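Local coordinates for protein serine acetyltransferase (Entamoeba histolytica, PDB 3P1B) that probably transfers an acetyl group to the hydroxyl of serine, a step of amino-acid biosynthesis that leads towards cysteine, at residues 134-139 against 154-159; 188-193 against 222-227; 198-203 against 233-238; 248-253 against 264-269. One frame throughout, in Å; residues are numbered along the deposited sequence.

How the interactions relate
Interaction 1 comes first along the chain and joins helices 129-145 and 151-163, the last two helices before the left-handed parallel beta-helix; the other three lie between coils of that beta-helix. Interactions 2 and 3 alternate their segments, because strands 192-193 and 198-200 follow each other on one coil, and they touch through Ile193 and Ile199. Interactions 3 and 4 share one parallel sheet, with centres about 11 Å apart and a probable hydrogen bond from Gly234 N to Ile251 O. Interaction 4 ends the series near the modelled C-terminus, its centre about 29 Å from that of interaction 1. Together they trace the subunit from its helical part to the end of the beta-helix.

Interaction 1. Residues 134-139 against 154-159; sequences VIVYRI and EMMESV
Met155 opens the contact by driving its methyl CE against CG1 of Val136, in an antiparallel pairing of two helices whose local axes come within 9.6 Å at 174°. The CE to CG1 distance of 3.3 Å is shorter than usual for two carbons, so the packing here is tight. The thioether reaches across because CG lies anti to the carbonyl carbon (chi1 -55°) and the chain runs straight through chi2, turning only at the last bond; the same methyl also lies 4.2 Å from CG2 of Ile139. Met156 lies nearer Tyr137, its SD also 4.1 Å from CG1 of Val136. Its chain is folded at chi2 and chi3, which lays the sulfur along the backbone of the facing helix, with SD 3.6 Å from CA of Tyr137. Its CE rests against CB of the same tyrosine at 3.8 Å, while the ring itself leads away and its OH bonds to Ala171 O and Ile173 N, at the start of the beta-helix. A turn further, Val159 meets Val136 again, the two side chains sliding past each other in opposite directions with CG2 of Val159 3.7 Å from CB of Val136. Val136 is thus held among Met155, Met156 and Val159, and the contact is wholly apolar and buried. Around it, Leu39 packs on Val136 and Leu42 on Ile139, both from helix 37-46; helix 83-114 covers Ile139 through Leu97 and Ile100 and supplies Asp107 for a salt bridge with Arg138, which also bonds to Ile173 O of strand 172-173.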
loop_
_atom_site.group_PDB
_atom_site.type_symbol
_atom_site.label_atom_id
_atom_site.label_comp_id
_atom_site.label_asym_id
_atom_site.label_seq_id
_atom_site.Cartn_x
_atom_site.Cartn_y
_atom_site.Cartn_z
ATOM N N VAL A 134 -2.268 -7.179 12.937
ATOM C CA VAL A 134 -1.919 -7.666 14.297
ATOM C C VAL A 134 -2.382 -9.089 14.381
ATOM O O VAL A 134 -1.698 -10.011 14.895
ATOM C CB VAL A 134 -2.605 -6.797 15.380
ATOM C CG1 VAL A 134 -2.437 -7.396 16.742
ATOM C CG2 VAL A 134 -1.895 -5.430 15.478
ATOM N N ILE A 135 -3.487 -9.344 13.733
ATOM C CA ILE A 135 -3.879 -10.715 13.749
ATOM C C ILE A 135 -2.685 -11.596 13.247
ATOM O O ILE A 135 -2.297 -12.589 13.875
ATOM C CB ILE A 135 -5.095 -10.943 12.876
ATOM C CG1 ILE A 135 -6.440 -10.540 13.529
ATOM C CG2 ILE A 135 -5.237 -12.395 12.644
ATOM C CD1 ILE A 135 -7.596 -10.520 12.495
ATOM N N VAL A 136 -2.101 -11.209 12.106
ATOM C CA VAL A 136 -1.199 -12.111 11.382
ATOM C C VAL A 136 0.112 -12.056 12.106
ATOM O O VAL A 136 0.713 -13.076 12.295
ATOM C CB VAL A 136 -1.093 -11.823 9.839
ATOM C CG1 VAL A 136 -0.031 -12.789 9.124
ATOM C CG2 VAL A 136 -2.444 -11.887 9.123
ATOM N N TYR A 137 0.524 -10.869 12.558
ATOM C CA TYR A 137 1.677 -10.645 13.376
ATOM C C TYR A 137 1.753 -11.546 14.623
ATOM O O TYR A 137 2.844 -12.054 14.922
ATOM C CB TYR A 137 1.712 -9.209 13.856
ATOM C CG TYR A 137 2.594 -9.112 15.093
ATOM C CD1 TYR A 137 4.001 -9.296 14.981
ATOM C CD2 TYR A 137 2.013 -8.975 16.366
ATOM C CE1 TYR A 137 4.816 -9.292 16.153
ATOM C CE2 TYR A 137 2.829 -9.019 17.569
ATOM C CZ TYR A 137 4.193 -9.151 17.420
ATOM O OH TYR A 137 4.951 -9.155 18.564
ATOM N N ARG A 138 0.651 -11.647 15.384
ATOM C CA ARG A 138 0.699 -12.441 16.602
ATOM C C ARG A 138 1.017 -13.917 16.290
ATOM O O ARG A 138 1.815 -14.541 17.066
ATOM C CB ARG A 138 -0.556 -12.176 17.464
ATOM C CG ARG A 138 -0.639 -10.769 17.936
ATOM C CD ARG A 138 -1.525 -10.692 19.196
ATOM N NE ARG A 138 -1.705 -9.316 19.563
ATOM C CZ ARG A 138 -0.812 -8.606 20.211
ATOM N NH1 ARG A 138 0.374 -9.134 20.570
ATOM N NH2 ARG A 138 -1.125 -7.353 20.485
ATOM N N ILE A 139 0.507 -14.436 15.164
ATOM C CA ILE A 139 0.847 -15.773 14.640
ATOM C C ILE A 139 2.315 -15.857 14.112
ATOM O O ILE A 139 3.082 -16.694 14.572
ATOM C CB ILE A 139 -0.246 -16.340 13.675
ATOM C CG1 ILE A 139 -1.546 -16.588 14.457
ATOM C CG2 ILE A 139 0.232 -17.557 12.859
ATOM C CD1 ILE A 139 -1.325 -17.499 15.640
ATOM N N GLU A 154 7.708 -13.793 5.314
ATOM C CA GLU A 154 6.905 -13.809 4.084
ATOM C C GLU A 154 5.415 -13.588 4.388
ATOM O O GLU A 154 4.732 -12.845 3.654
ATOM C CB GLU A 154 7.051 -15.140 3.309
ATOM C CG GLU A 154 6.181 -15.345 2.032
ATOM C CD GLU A 154 6.547 -16.633 1.264
ATOM O OE1 GLU A 154 5.982 -17.710 1.539
ATOM O OE2 GLU A 154 7.390 -16.592 0.367
ATOM N N MET A 155 4.938 -14.197 5.486
ATOM C CA MET A 155 3.619 -13.791 6.062
ATOM C C MET A 155 3.403 -12.292 6.229
ATOM O O MET A 155 2.368 -11.776 5.782
ATOM C CB MET A 155 3.350 -14.439 7.444
ATOM C CG MET A 155 3.446 -15.927 7.442
ATOM S SD MET A 155 2.840 -16.732 8.978
ATOM C CE MET A 155 1.551 -15.632 9.330
ATOM N N MET A 156 4.327 -11.611 6.901
ATOM C CA MET A 156 4.248 -10.210 7.204
ATOM C C MET A 156 4.418 -9.385 5.908
ATOM O O MET A 156 3.933 -8.272 5.818
ATOM C CB MET A 156 5.278 -9.833 8.270
ATOM C CG MET A 156 5.020 -10.614 9.613
ATOM S SD MET A 156 3.291 -10.588 10.110
ATOM C CE MET A 156 3.229 -8.819 10.365
ATOM N N GLU A 157 5.127 -9.949 4.931
ATOM C CA GLU A 157 5.161 -9.323 3.611
ATOM C C GLU A 157 3.770 -9.368 2.898
ATOM O O GLU A 157 3.430 -8.483 2.090
ATOM C CB GLU A 157 6.342 -9.832 2.752
ATOM C CG GLU A 157 7.706 -9.363 3.210
ATOM C CD GLU A 157 7.851 -7.846 3.337
ATOM O OE1 GLU A 157 7.103 -7.092 2.677
ATOM O OE2 GLU A 157 8.733 -7.405 4.099
ATOM N N SER A 158 2.951 -10.367 3.196
ATOM C CA SER A 158 1.544 -10.335 2.792
ATOM C C SER A 158 0.833 -9.147 3.491
ATOM O O SER A 158 0.214 -8.305 2.823
ATOM C CB SER A 158 0.874 -11.670 3.018
ATOM O OG SER A 158 1.234 -12.586 2.009
ATOM N N VAL A 159 0.968 -9.049 4.814
ATOM C CA VAL A 159 0.524 -7.821 5.542
ATOM C C VAL A 159 1.003 -6.501 4.928
ATOM O O VAL A 159 0.255 -5.465 4.869
ATOM C CB VAL A 159 0.910 -7.909 7.030
ATOM C CG1 VAL A 159 0.492 -6.651 7.770
ATOM C CG2 VAL A 159 0.219 -9.132 7.646
#

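Interaction 2. Residues 188-193 against 222-227; sequences GETAII and KRHPTV. With SO4 (sulfate ion), chain D.
Thr190 and His224 meet between neighbouring coils of the left-handed parallel beta-helix, the fold of the hexapeptide-repeat acyltransferases. OG1 of Thr190 accepts a nearly straight bond from Arg223 N (2.8 Å, 173°) and a weak, bent one from His224 N, so a single hydroxyl oxygen gathers two successive backbone amides. A chi1 of 72°, which sets OG1 between the backbone N and the carbonyl carbon, points it at them. The His224 imidazole is sandwiched: CA of Gly188 lies over one face in a CH-pi contact, 3.6 Å from the ring centroid, and CG of Arg223 covers the opposite face. Arg223 then reaches outward into a salt bridge. OE2 of Glu189 takes the bond from Arg223 NH2 (3.0 Å) with its anti lone pair and lies in the guanidinium plane, although the carboxylate and guanidinium planes stand 72° apart. NE and NH2 also hold a sulfate, probably from the crystallisation liquor, which His209 NE2 binds too. The other carboxylate oxygen of Glu189 is bonded to Tyr144 OH, which helps fix the acid. Beyond this polar end the coils pair as parallel strands, with Ile192 N bonded to Pro225 O and Val227 N to Ile192 O. Lys222 ties the flank together, its NZ donating to Thr190 O (3.1 Å), His224 O and Thr226 OG1.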
loop_
_atom_site.group_PDB
_atom_site.type_symbol
_atom_site.label_atom_id
_atom_site.label_comp_id
_atom_site.label_asym_id
_atom_site.label_seq_id
_atom_site.Cartn_x
_atom_site.Cartn_y
_atom_site.Cartn_z
ATOM N N GLY A 188 10.641 -2.713 13.872
ATOM C CA GLY A 188 11.860 -3.494 13.656
ATOM C C GLY A 188 11.937 -4.793 14.425
ATOM O O GLY A 188 11.169 -5.005 15.398
ATOM N N GLU A 189 12.858 -5.660 13.957
ATOM C CA GLU A 189 12.962 -7.055 14.401
ATOM C C GLU A 189 13.173 -7.148 15.912
ATOM O O GLU A 189 12.725 -8.095 16.529
ATOM C CB GLU A 189 14.076 -7.799 13.620
ATOM C CG GLU A 189 14.577 -9.069 14.253
ATOM C CD GLU A 189 15.573 -9.858 13.351
ATOM O OE1 GLU A 189 15.445 -11.091 13.274
ATOM O OE2 GLU A 189 16.448 -9.234 12.703
ATOM N N THR A 190 13.794 -6.137 16.502
ATOM C CA THR A 190 14.118 -6.207 17.918
ATOM C C THR A 190 13.343 -5.160 18.702
ATOM O O THR A 190 13.647 -4.877 19.870
ATOM C CB THR A 190 15.661 -6.112 18.222
ATOM O OG1 THR A 190 16.170 -4.779 18.012
ATOM C CG2 THR A 190 16.427 -7.113 17.382
ATOM N N ALA A 191 12.314 -4.604 18.056
ATOM C CA ALA A 191 11.403 -3.665 18.736
ATOM C C ALA A 191 10.709 -4.360 19.930
ATOM O O ALA A 191 10.339 -5.527 19.865
ATOM C CB ALA A 191 10.336 -3.169 17.755
ATOM N N ILE A 192 10.564 -3.651 21.056
ATOM C CA ILE A 192 9.760 -4.215 22.165
ATOM C C ILE A 192 8.730 -3.140 22.499
ATOM O O ILE A 192 9.121 -2.017 22.646
ATOM C CB ILE A 192 10.661 -4.534 23.386
ATOM C CG1 ILE A 192 11.409 -5.849 23.124
ATOM C CG2 ILE A 192 9.853 -4.600 24.700
ATOM C CD1 ILE A 192 12.596 -6.016 24.021
ATOM N N ILE A 193 7.440 -3.469 22.517
ATOM C CA ILE A 193 6.387 -2.470 22.750
ATOM C C ILE A 193 5.484 -3.003 23.892
ATOM O O ILE A 193 5.031 -4.123 23.872
ATOM C CB ILE A 193 5.490 -2.153 21.459
ATOM C CG1 ILE A 193 6.347 -1.657 20.250
ATOM C CG2 ILE A 193 4.455 -1.085 21.814
ATOM C CD1 ILE A 193 5.594 -1.692 18.808
ATOM N N LYS A 222 20.319 -6.514 19.373
ATOM C CA LYS A 222 19.286 -5.587 19.849
ATOM C C LYS A 222 19.556 -4.184 19.337
ATOM O O LYS A 222 20.577 -3.556 19.686
ATOM C CB LYS A 222 19.119 -5.625 21.385
ATOM C CG LYS A 222 18.441 -4.391 22.033
ATOM C CD LYS A 222 17.000 -4.174 21.530
ATOM C CE LYS A 222 16.064 -3.722 22.651
ATOM N NZ LYS A 222 14.865 -3.113 22.063
ATOM N N ARG A 223 18.668 -3.676 18.484
ATOM C CA ARG A 223 19.001 -2.406 17.796
ATOM C C ARG A 223 17.838 -1.426 17.525
ATOM O O ARG A 223 18.028 -0.368 16.901
ATOM C CB ARG A 223 19.807 -2.717 16.513
ATOM C CG ARG A 223 18.982 -3.332 15.371
ATOM C CD ARG A 223 19.804 -4.165 14.391
ATOM N NE ARG A 223 18.945 -4.817 13.362
ATOM C CZ ARG A 223 18.276 -5.955 13.511
ATOM N NH1 ARG A 223 18.330 -6.634 14.651
ATOM N NH2 ARG A 223 17.560 -6.466 12.506
ATOM N N HIS A 224 16.652 -1.793 18.010
ATOM C CA HIS A 224 15.383 -1.089 17.744
ATOM C C HIS A 224 14.866 -0.589 19.140
ATOM O O HIS A 224 15.339 -1.085 20.168
ATOM C CB HIS A 224 14.422 -2.073 17.044
ATOM C CG HIS A 224 14.952 -2.686 15.758
ATOM N ND1 HIS A 224 15.357 -1.928 14.675
ATOM C CD2 HIS A 224 15.043 -3.978 15.352
ATOM C CE1 HIS A 224 15.698 -2.715 13.678
ATOM N NE2 HIS A 224 15.510 -3.973 14.053
ATOM N N PRO A 225 13.923 0.395 19.200
ATOM C CA PRO A 225 13.477 0.824 20.535
ATOM C C PRO A 225 12.751 -0.213 21.407
ATOM O O PRO A 225 12.321 -1.241 20.943
ATOM C CB PRO A 225 12.514 1.995 20.232
ATOM C CG PRO A 225 12.915 2.472 18.837
ATOM C CD PRO A 225 13.244 1.164 18.144
ATOM N N THR A 226 12.631 0.124 22.689
ATOM C CA THR A 226 11.837 -0.587 23.672
ATOM C C THR A 226 10.917 0.502 24.191
ATOM O O THR A 226 11.379 1.544 24.607
ATOM C CB THR A 226 12.737 -1.085 24.796
ATOM O OG1 THR A 226 13.509 -2.187 24.299
ATOM C CG2 THR A 226 11.913 -1.512 26.036
ATOM N N VAL A 227 9.619 0.269 24.094
ATOM C CA VAL A 227 8.623 1.282 24.393
ATOM C C VAL A 227 7.813 0.796 25.573
ATOM O O VAL A 227 7.412 -0.344 25.611
ATOM C CB VAL A 227 7.721 1.535 23.145
ATOM C CG1 VAL A 227 6.506 2.415 23.488
ATOM C CG2 VAL A 227 8.547 2.182 22.036
HETATM S S SO4 D . 17.172 -2.810 10.656
HETATM O O1 SO4 D . 18.131 -2.735 11.719
HETATM O O2 SO4 D . 15.989 -1.985 10.938
HETATM O O3 SO4 D . 17.722 -2.443 9.351
HETATM O O4 SO4 D . 16.755 -4.202 10.685
#

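Interaction 3. Residues 198-203 against 233-238; sequences RIYQSV and IGTGAK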
loop_
_atom_site.group_PDB
_atom_site.type_symbol
_atom_site.label_atom_id
_atom_site.label_comp_id
_atom_site.label_asym_id
_atom_site.label_seq_id
_atom_site.Cartn_x
_atom_site.Cartn_y
_atom_site.Cartn_z
ATOM N N ARG A 198 -0.486 3.055 21.220
ATOM C CA ARG A 198 -1.333 3.557 20.125
ATOM C C ARG A 198 -0.396 4.237 19.142
ATOM O O ARG A 198 0.348 5.136 19.494
ATOM C CB ARG A 198 -2.313 4.610 20.667
ATOM C CG ARG A 198 -3.164 5.300 19.620
ATOM C CD ARG A 198 -4.135 6.307 20.312
ATOM N NE ARG A 198 -4.830 5.650 21.423
ATOM C CZ ARG A 198 -5.691 6.210 22.274
ATOM N NH1 ARG A 198 -5.998 7.487 22.191
ATOM N NH2 ARG A 198 -6.272 5.477 23.212
ATOM N N ILE A 199 -0.431 3.800 17.902
ATOM C CA ILE A 199 0.555 4.266 16.909
ATOM C C ILE A 199 -0.162 4.750 15.642
ATOM O O ILE A 199 -1.001 4.011 15.072
ATOM C CB ILE A 199 1.534 3.067 16.534
ATOM C CG1 ILE A 199 2.625 2.882 17.604
ATOM C CG2 ILE A 199 2.117 3.214 15.132
ATOM C CD1 ILE A 199 3.515 1.606 17.346
ATOM N N TYR A 200 0.251 5.888 15.103
ATOM C CA TYR A 200 -0.393 6.396 13.880
ATOM C C TYR A 200 0.392 6.039 12.599
ATOM O O TYR A 200 1.486 5.433 12.651
ATOM C CB TYR A 200 -0.601 7.922 13.994
ATOM C CG TYR A 200 -1.645 8.228 15.009
ATOM C CD1 TYR A 200 -2.995 8.278 14.663
ATOM C CD2 TYR A 200 -1.301 8.368 16.368
ATOM C CE1 TYR A 200 -3.978 8.559 15.605
ATOM C CE2 TYR A 200 -2.315 8.554 17.348
ATOM C CZ TYR A 200 -3.630 8.659 16.959
ATOM O OH TYR A 200 -4.603 8.911 17.899
ATOM N N GLN A 201 -0.196 6.389 11.454
ATOM C CA GLN A 201 0.490 6.345 10.173
ATOM C C GLN A 201 1.895 7.008 10.204
ATOM O O GLN A 201 2.135 7.966 10.954
ATOM C CB GLN A 201 -0.369 6.984 9.046
ATOM C CG GLN A 201 -0.660 8.510 9.278
ATOM C CD GLN A 201 -1.903 8.765 10.136
ATOM O OE1 GLN A 201 -2.292 7.951 10.980
ATOM N NE2 GLN A 201 -2.533 9.932 9.913
ATOM N N SER A 202 2.798 6.446 9.417
ATOM C CA SER A 202 4.131 7.028 9.200
ATOM C C SER A 202 5.096 7.064 10.402
ATOM O O SER A 202 6.118 7.766 10.406
ATOM C CB SER A 202 3.982 8.404 8.549
ATOM O OG SER A 202 3.817 8.238 7.163
ATOM N N VAL A 203 4.780 6.259 11.410
ATOM C CA VAL A 203 5.656 6.042 12.552
ATOM C C VAL A 203 6.623 4.864 12.238
ATOM O O VAL A 203 6.215 3.780 11.767
ATOM C CB VAL A 203 4.836 5.715 13.858
ATOM C CG1 VAL A 203 5.759 5.132 14.979
ATOM C CG2 VAL A 203 4.067 6.993 14.425
ATOM N N ILE A 233 2.413 7.549 19.846
ATOM C CA ILE A 233 3.392 8.011 18.904
ATOM C C ILE A 233 2.664 8.590 17.667
ATOM O O ILE A 233 2.050 7.878 16.879
ATOM C CB ILE A 233 4.408 6.910 18.488
ATOM C CG1 ILE A 233 4.890 6.095 19.678
ATOM C CG2 ILE A 233 5.607 7.557 17.776
ATOM C CD1 ILE A 233 5.534 4.792 19.217
ATOM N N GLY A 234 2.795 9.911 17.540
ATOM C CA GLY A 234 2.056 10.731 16.603
ATOM C C GLY A 234 2.529 10.522 15.181
ATOM O O GLY A 234 3.694 10.099 14.947
ATOM N N THR A 235 1.607 10.807 14.265
ATOM C CA THR A 235 1.771 10.711 12.830
ATOM C C THR A 235 3.183 11.198 12.392
ATOM O O THR A 235 3.606 12.332 12.706
ATOM C CB THR A 235 0.645 11.582 12.171
ATOM O OG1 THR A 235 0.861 12.956 12.555
ATOM C CG2 THR A 235 -0.719 11.167 12.712
ATOM N N GLY A 236 3.955 10.341 11.730
ATOM C CA GLY A 236 5.271 10.782 11.153
ATOM C C GLY A 236 6.539 10.666 12.003
ATOM O O GLY A 236 7.686 10.834 11.493
ATOM N N ALA A 237 6.360 10.409 13.302
ATOM C CA ALA A 237 7.481 10.264 14.237
ATOM C C ALA A 237 8.412 9.094 13.877
ATOM O O ALA A 237 7.943 7.999 13.610
ATOM C CB ALA A 237 6.967 10.131 15.690
ATOM N N LYS A 238 9.731 9.327 13.914
ATOM C CA LYS A 238 10.698 8.285 13.606
ATOM C C LYS A 238 11.513 8.084 14.857
ATOM O O LYS A 238 12.272 8.963 15.232
ATOM C CB LYS A 238 11.618 8.711 12.446
ATOM C CG LYS A 238 10.891 9.245 11.194
ATOM C CD LYS A 238 10.093 8.133 10.507
ATOM C CE LYS A 238 9.551 8.563 9.157
ATOM N NZ LYS A 238 8.329 9.341 9.302
#
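Lys238 NZ bonds to Ser202 O at 2.9 Å, in the carbonyl plane, and to Gly236 O, in the turn just before it, at 2.7 Å, there from above the plane. The chain folds back at chi2 and chi4 to bring the ammonium between two coils of the beta-helix. Gly236 O is shared with Asn254 of the second subunit, and a sulfate lies near the amine. Gly236 N donates to Gln201 O at 3.1 Å, linking two stacked type II turns, 200-203 and 234-237. Ahead of them the strands pair in parallel through Ile233 N to Arg198 O and Tyr200 N to Ile233 O. Inside the coil, Ile199 and Ile233 lie side by side, CG1 to CD1 3.8 Å, and Val203 crosses Ile233 at about a right angle. On the outer side, CG2 of Thr235 sits 3.5 Å from CB of Tyr200, whose ring leads on to bond through OH to His209 N of the third subunit. Two carbonyl oxygens and a nearby sulfate around one amine would probably favour its charged form, whereas Thr235 N is buried here without a partner.

Interaction 4. Residues 248-253 against 264-269; sequences HVRIGA and NQTVYI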
loop_
_atom_site.group_PDB
_atom_site.type_symbol
_atom_site.label_atom_id
_atom_site.label_comp_id
_atom_site.label_asym_id
_atom_site.label_seq_id
_atom_site.Cartn_x
_atom_site.Cartn_y
_atom_site.Cartn_z
ATOM N N HIS A 248 3.783 6.223 29.637
ATOM C CA HIS A 248 3.041 7.494 29.601
ATOM C C HIS A 248 3.810 8.600 28.872
ATOM O O HIS A 248 3.945 9.692 29.409
ATOM C CB HIS A 248 2.665 7.954 31.037
ATOM C CG HIS A 248 1.840 6.941 31.784
ATOM N ND1 HIS A 248 2.407 5.983 32.601
ATOM C CD2 HIS A 248 0.507 6.687 31.777
ATOM C CE1 HIS A 248 1.459 5.197 33.087
ATOM N NE2 HIS A 248 0.297 5.606 32.604
ATOM N N VAL A 249 4.383 8.275 27.708
ATOM C CA VAL A 249 5.046 9.240 26.845
ATOM C C VAL A 249 4.098 9.475 25.660
ATOM O O VAL A 249 3.472 8.550 25.173
ATOM C CB VAL A 249 6.435 8.702 26.400
ATOM C CG1 VAL A 249 7.091 9.589 25.344
ATOM C CG2 VAL A 249 7.346 8.580 27.641
ATOM N N ARG A 250 3.932 10.726 25.262
ATOM C CA ARG A 250 3.206 11.032 24.022
ATOM C C ARG A 250 4.229 11.721 23.159
ATOM O O ARG A 250 4.876 12.653 23.593
ATOM C CB ARG A 250 2.042 11.961 24.289
ATOM C CG ARG A 250 1.106 11.489 25.382
ATOM C CD ARG A 250 0.823 12.680 26.331
ATOM N NE ARG A 250 -0.139 12.368 27.386
ATOM C CZ ARG A 250 -1.278 13.033 27.612
ATOM N NH1 ARG A 250 -1.620 14.086 26.864
ATOM N NH2 ARG A 250 -2.078 12.640 28.604
ATOM N N ILE A 251 4.417 11.219 21.955
ATOM C CA ILE A 251 5.395 11.781 21.049
ATOM C C ILE A 251 4.636 12.515 19.947
ATOM O O ILE A 251 3.693 11.987 19.387
ATOM C CB ILE A 251 6.261 10.662 20.429
ATOM C CG1 ILE A 251 6.993 9.881 21.534
ATOM C CG2 ILE A 251 7.243 11.265 19.414
ATOM C CD1 ILE A 251 7.439 8.446 21.171
ATOM N N GLY A 252 5.066 13.727 19.644
ATOM C CA GLY A 252 4.442 14.563 18.617
ATOM C C GLY A 252 4.564 14.084 17.176
ATOM O O GLY A 252 5.332 13.149 16.842
ATOM N N ALA A 253 3.792 14.731 16.307
ATOM C CA ALA A 253 3.843 14.474 14.868
ATOM C C ALA A 253 5.232 14.843 14.264
ATOM O O ALA A 253 5.858 15.827 14.659
ATOM C CB ALA A 253 2.673 15.206 14.145
ATOM N N ASN A 264 6.415 9.609 31.594
ATOM C CA ASN A 264 5.541 10.730 31.979
ATOM C C ASN A 264 5.814 12.088 31.294
ATOM O O ASN A 264 5.601 13.150 31.902
ATOM C CB ASN A 264 5.522 10.883 33.514
ATOM C CG ASN A 264 5.204 9.575 34.231
ATOM O OD1 ASN A 264 4.049 9.149 34.295
ATOM N ND2 ASN A 264 6.230 8.950 34.805
ATOM N N GLN A 265 6.259 12.051 30.034
ATOM C CA GLN A 265 6.557 13.263 29.258
ATOM C C GLN A 265 5.655 13.444 28.031
ATOM O O GLN A 265 5.047 12.494 27.544
ATOM C CB GLN A 265 7.991 13.212 28.733
ATOM C CG GLN A 265 9.102 13.598 29.704
ATOM C CD GLN A 265 10.402 13.930 28.964
ATOM O OE1 GLN A 265 11.320 13.101 28.854
ATOM N NE2 GLN A 265 10.476 15.154 28.442
ATOM N N THR A 266 5.603 14.678 27.527
ATOM C CA THR A 266 5.140 14.951 26.176
ATOM C C THR A 266 6.284 15.546 25.355
ATOM O O THR A 266 6.915 16.516 25.758
ATOM C CB THR A 266 3.890 15.849 26.155
ATOM O OG1 THR A 266 2.845 15.205 26.893
ATOM C CG2 THR A 266 3.398 16.065 24.725
ATOM N N VAL A 267 6.554 14.931 24.208
ATOM C CA VAL A 267 7.598 15.388 23.299
ATOM C C VAL A 267 6.966 16.041 22.062
ATOM O O VAL A 267 6.054 15.477 21.451
ATOM C CB VAL A 267 8.528 14.212 22.852
ATOM C CG1 VAL A 267 9.723 14.742 22.031
ATOM C CG2 VAL A 267 9.030 13.439 24.051
ATOM N N TYR A 268 7.445 17.230 21.713
ATOM C CA TYR A 268 7.029 17.940 20.499
ATOM C C TYR A 268 8.035 19.056 20.224
ATOM O O TYR A 268 9.030 19.182 20.950
ATOM C CB TYR A 268 5.606 18.503 20.656
ATOM C CG TYR A 268 5.511 19.715 21.564
ATOM C CD1 TYR A 268 5.728 19.601 22.951
ATOM C CD2 TYR A 268 5.192 20.975 21.031
ATOM C CE1 TYR A 268 5.633 20.773 23.801
ATOM C CE2 TYR A 268 5.104 22.121 21.878
ATOM C CZ TYR A 268 5.321 22.026 23.253
ATOM O OH TYR A 268 5.220 23.156 24.043
ATOM N N ILE A 269 7.808 19.855 19.182
ATOM C CA ILE A 269 8.603 21.088 18.997
ATOM C C ILE A 269 7.766 22.260 18.439
ATOM O O ILE A 269 6.543 22.126 18.200
ATOM C CB ILE A 269 9.985 20.832 18.245
ATOM C CG1 ILE A 269 11.105 21.748 18.792
ATOM C CG2 ILE A 269 9.833 20.880 16.696
ATOM C CD1 ILE A 269 11.632 21.361 20.182
#
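Arg250 turns its chain at chi2 (133°), which brings CD to 3.3 Å from OG1 of Thr266; that hydroxyl lies anti to its carbonyl carbon, on the same face of the sheet. The two side chains thus meet through an aliphatic carbon, and the guanidinium continues past the threonine. At the start of the segments His248 and Asn264 share the same first torsion and run side by side, ring and amide planes 7° apart, with OD1 of Asn264 3.7 Å from CB of His248. Tyr230 of the preceding coil lies nearly parallel to the same imidazole, extending the ladder. Between these pairs the backbones join as parallel strands at the last coils modelled: Arg250 N bonds to Gln265 O (3.1 Å), Val267 N to Arg250 O almost straight (175°), and Gly252 N to Val267 O in a short but bent bond (2.7 Å). On the opposite face Ile251 and Val267 both rest on Ile257 of strand 256-257. Cohesion across this contact therefore comes chiefly from main-chain hydrogen bonds, while Arg250 and Thr266 turn toward Gln211 and Phe210 of the third subunit.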